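PDB 4GDI: neuraminidase from Influenza A virus, which probably removes terminal sialic acid from glycoconjugates as a neuraminidase-like virion glycoprotein, though its putative active site has diverged. Local coordinates for residues A[209-214]-A[223-228]. Residues are numbered along the deposited sequence; the frame is centred on the assembly and turned at random.
Sequences IKCTGT and PLLRFT
The ring of F227 lies flat against I209 on the neighbouring strand: CB of I209 sits over one ring face, 3.5 Å from the centroid, in a CH-pi contact. The methyl CG2 of I209 bears on the rim beside it, 3.2 Å from CZ of F227, while SG of C211 comes to the ring edge near CE2. F227 reaches this place because CG stands between its backbone N and carbonyl carbon (chi1 71°), which swings the ring across to the partner strand. A beta-branched isoleucine suits the site, its broad flank matching a flat ring.

Beneath these side chains the backbones run antiparallel. I209 and F227 exchange two N-H...O bonds, C211 and L225 do the same, and G213 N donates to P223 O at 2.9 Å; proline has no N-H to give, so P223 enters the ladder as an acceptor, while its ring packs against G213.

On the other sheet face CD2 of L224 packs 3.4 Å from OG1 of T212, whose hydroxyl is hydrogen-bonded to the backbone N of I271. K210 and R226, a non-hydrogen-bonded pair, meet through their aliphatic stems, CG to CG at 4.2 Å. Their like charges are probably tolerated because K210 pairs with E274, and R226 with D273 and E301.

The two segments are the central strands of a four-stranded antiparallel sheet, one blade of the neuraminidase beta-propeller. Strand 200-205 flanks 209-214, tied by the C202–C211 disulfide; strand 233-236 flanks 223-228, its Y233 touching F227, and strand 153-155 of the adjacent sheet packs on I209.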
ATOM      1  N   ILE A 209     -36.639   0.236   5.818  1.00 25.36           N
ATOM      2  CA  ILE A 209     -35.462   0.312   6.655  1.00 23.58           C
ATOM      3  C   ILE A 209     -35.916  -0.252   7.999  1.00 22.77           C
ATOM      4  O   ILE A 209     -36.955   0.140   8.516  1.00 22.03           O
ATOM      5  CB  ILE A 209     -34.942   1.758   6.827  1.00 19.76           C
ATOM      6  CG1 ILE A 209     -34.628   2.423   5.469  1.00 19.04           C
ATOM      7  CG2 ILE A 209     -33.678   1.773   7.724  1.00 22.93           C
ATOM      8  CD1 ILE A 209     -35.849   2.895   4.701  1.00 36.50           C
ATOM      9  N   LYS A 210     -35.157  -1.196   8.536  1.00 17.87           N
ATOM     10  CA  LYS A 210     -35.477  -1.787   9.813  1.00 22.31           C
ATOM     11  C   LYS A 210     -34.282  -1.636  10.733  1.00 19.94           C
ATOM     12  O   LYS A 210     -33.160  -1.970  10.342  1.00 21.95           O
ATOM     13  CB  LYS A 210     -35.814  -3.261   9.605  1.00 24.20           C
ATOM     14  CG  LYS A 210     -37.118  -3.443   8.835  1.00 33.52           C
ATOM     15  CD  LYS A 210     -37.422  -4.888   8.591  1.00 42.37           C
ATOM     16  CE  LYS A 210     -38.534  -5.049   7.561  1.00 40.68           C
ATOM     17  NZ  LYS A 210     -38.699  -6.494   7.267  1.00 40.29           N
ATOM     18  N   CYS A 211     -34.520  -1.132  11.946  1.00 22.91           N
ATOM     19  CA  CYS A 211     -33.441  -0.845  12.885  1.00 19.94           C
ATOM     20  C   CYS A 211     -33.748  -1.432  14.264  1.00 19.16           C
ATOM     21  O   CYS A 211     -34.902  -1.495  14.688  1.00 27.06           O
ATOM     22  CB  CYS A 211     -33.274   0.662  13.068  1.00 25.13           C
ATOM     23  SG  CYS A 211     -33.017   1.605  11.590  1.00 26.84           S
ATOM     24  N   THR A 212     -32.709  -1.845  14.966  1.00 19.40           N
ATOM     25  CA  THR A 212     -32.854  -2.254  16.343  1.00 17.69           C
ATOM     26  C   THR A 212     -32.208  -1.200  17.201  1.00 21.78           C
ATOM     27  O   THR A 212     -31.118  -0.722  16.884  1.00 21.71           O
ATOM     28  CB  THR A 212     -32.173  -3.576  16.650  1.00 22.55           C
ATOM     29  OG1 THR A 212     -32.699  -4.590  15.801  1.00 24.74           O
ATOM     30  CG2 THR A 212     -32.443  -3.971  18.133  1.00 16.21           C
ATOM     31  N   GLY A 213     -32.905  -0.824  18.264  1.00 18.95           N
ATOM     32  CA  GLY A 213     -32.406   0.144  19.222  1.00 24.07           C
ATOM     33  C   GLY A 213     -31.897  -0.481  20.510  1.00 31.53           C
ATOM     34  O   GLY A 213     -31.988  -1.697  20.723  1.00 23.41           O
ATOM     35  N   THR A 214     -31.325   0.364  21.359  1.00 24.55           N
ATOM     36  CA  THR A 214     -30.938  -0.024  22.709  1.00 20.95           C
ATOM     37  C   THR A 214     -31.595   0.973  23.649  1.00 24.42           C
ATOM     38  O   THR A 214     -31.411   2.181  23.508  1.00 23.39           O
ATOM     39  CB  THR A 214     -29.431  -0.002  22.878  1.00 20.00           C
ATOM     40  OG1 THR A 214     -28.841  -1.019  22.065  1.00 22.38           O
ATOM     41  CG2 THR A 214     -29.026  -0.248  24.372  1.00 22.31           C
ATOM     42  N   PRO A 223     -36.176  -2.171  21.637  1.00 23.95           N
ATOM     43  CA  PRO A 223     -37.218  -1.621  20.766  1.00 23.93           C
ATOM     44  C   PRO A 223     -36.802  -1.702  19.295  1.00 23.51           C
ATOM     45  O   PRO A 223     -35.607  -1.663  18.962  1.00 25.27           O
ATOM     46  CB  PRO A 223     -37.318  -0.162  21.210  1.00 26.27           C
ATOM     47  CG  PRO A 223     -35.960   0.158  21.748  1.00 28.10           C
ATOM     48  CD  PRO A 223     -35.436  -1.121  22.362  1.00 21.30           C
ATOM     49  N   LEU A 224     -37.788  -1.805  18.421  1.00 25.67           N
ATOM     50  CA  LEU A 224     -37.538  -1.946  16.992  1.00 22.20           C
ATOM     51  C   LEU A 224     -38.200  -0.855  16.198  1.00 23.32           C
ATOM     52  O   LEU A 224     -39.308  -0.414  16.510  1.00 23.75           O
ATOM     53  CB  LEU A 224     -38.066  -3.289  16.499  1.00 25.40           C
ATOM     54  CG  LEU A 224     -37.446  -4.475  17.224  1.00 29.53           C
ATOM     55  CD1 LEU A 224     -38.149  -5.752  16.836  1.00 32.69           C
ATOM     56  CD2 LEU A 224     -35.950  -4.560  16.902  1.00 25.96           C
ATOM     57  N   LEU A 225     -37.525  -0.429  15.140  1.00 22.63           N
ATOM     58  CA  LEU A 225     -38.067   0.614  14.294  1.00 21.46           C
ATOM     59  C   LEU A 225     -38.171   0.079  12.868  1.00 23.44           C
ATOM     60  O   LEU A 225     -37.253  -0.570  12.377  1.00 19.62           O
ATOM     61  CB  LEU A 225     -37.170   1.848  14.353  1.00 23.62           C
ATOM     62  CG  LEU A 225     -37.432   2.970  13.351  1.00 21.99           C
ATOM     63  CD1 LEU A 225     -38.730   3.710  13.627  1.00 21.73           C
ATOM     64  CD2 LEU A 225     -36.233   3.927  13.351  1.00 27.79           C
ATOM     65  N   ARG A 226     -39.305   0.335  12.228  1.00 20.39           N
ATOM     66  CA  ARG A 226     -39.495   0.021  10.819  1.00 21.68           C
ATOM     67  C   ARG A 226     -39.938   1.300  10.159  1.00 21.22           C
ATOM     68  O   ARG A 226     -40.877   1.942  10.634  1.00 25.00           O
ATOM     69  CB  ARG A 226     -40.600  -1.022  10.635  1.00 21.71           C
ATOM     70  CG  ARG A 226     -40.322  -2.357  11.318  1.00 28.22           C
ATOM     71  CD  ARG A 226     -41.624  -3.065  11.652  1.00 27.72           C
ATOM     72  NE  ARG A 226     -41.394  -4.352  12.297  1.00 26.32           N
ATOM     73  CZ  ARG A 226     -42.357  -5.107  12.807  1.00 29.70           C
ATOM     74  NH1 ARG A 226     -43.619  -4.696  12.776  1.00 26.66           N
ATOM     75  NH2 ARG A 226     -42.057  -6.275  13.352  1.00 30.32           N
ATOM     76  N   PHE A 227     -39.274   1.689   9.080  1.00 24.29           N
ATOM     77  CA  PHE A 227     -39.683   2.890   8.376  1.00 27.48           C
ATOM     78  C   PHE A 227     -39.457   2.804   6.877  1.00 30.28           C
ATOM     79  O   PHE A 227     -38.741   1.929   6.404  1.00 27.62           O
ATOM     80  CB  PHE A 227     -39.048   4.143   9.004  1.00 26.80           C
ATOM     81  CG  PHE A 227     -37.562   4.299   8.780  1.00 24.42           C
ATOM     82  CD1 PHE A 227     -37.083   5.013   7.692  1.00 17.65           C
ATOM     83  CD2 PHE A 227     -36.644   3.820   9.711  1.00 25.07           C
ATOM     84  CE1 PHE A 227     -35.724   5.205   7.507  1.00 17.95           C
ATOM     85  CE2 PHE A 227     -35.283   4.017   9.535  1.00 26.80           C
ATOM     86  CZ  PHE A 227     -34.819   4.712   8.433  1.00 22.33           C
ATOM     87  N   THR A 228     -40.138   3.678   6.142  1.00 27.00           N
ATOM     88  CA  THR A 228     -40.086   3.697   4.689  1.00 20.89           C
ATOM     89  C   THR A 228     -39.204   4.833   4.178  1.00 20.95           C
ATOM     90  O   THR A 228     -38.779   5.721   4.942  1.00 24.68           O
ATOM     91  CB  THR A 228     -41.480   3.888   4.074  1.00 23.29           C
ATOM     92  OG1 THR A 228     -41.932   5.233   4.303  1.00 22.07           O
ATOM     93  CG2 THR A 228     -42.505   2.898   4.664  1.00 27.62           C
TER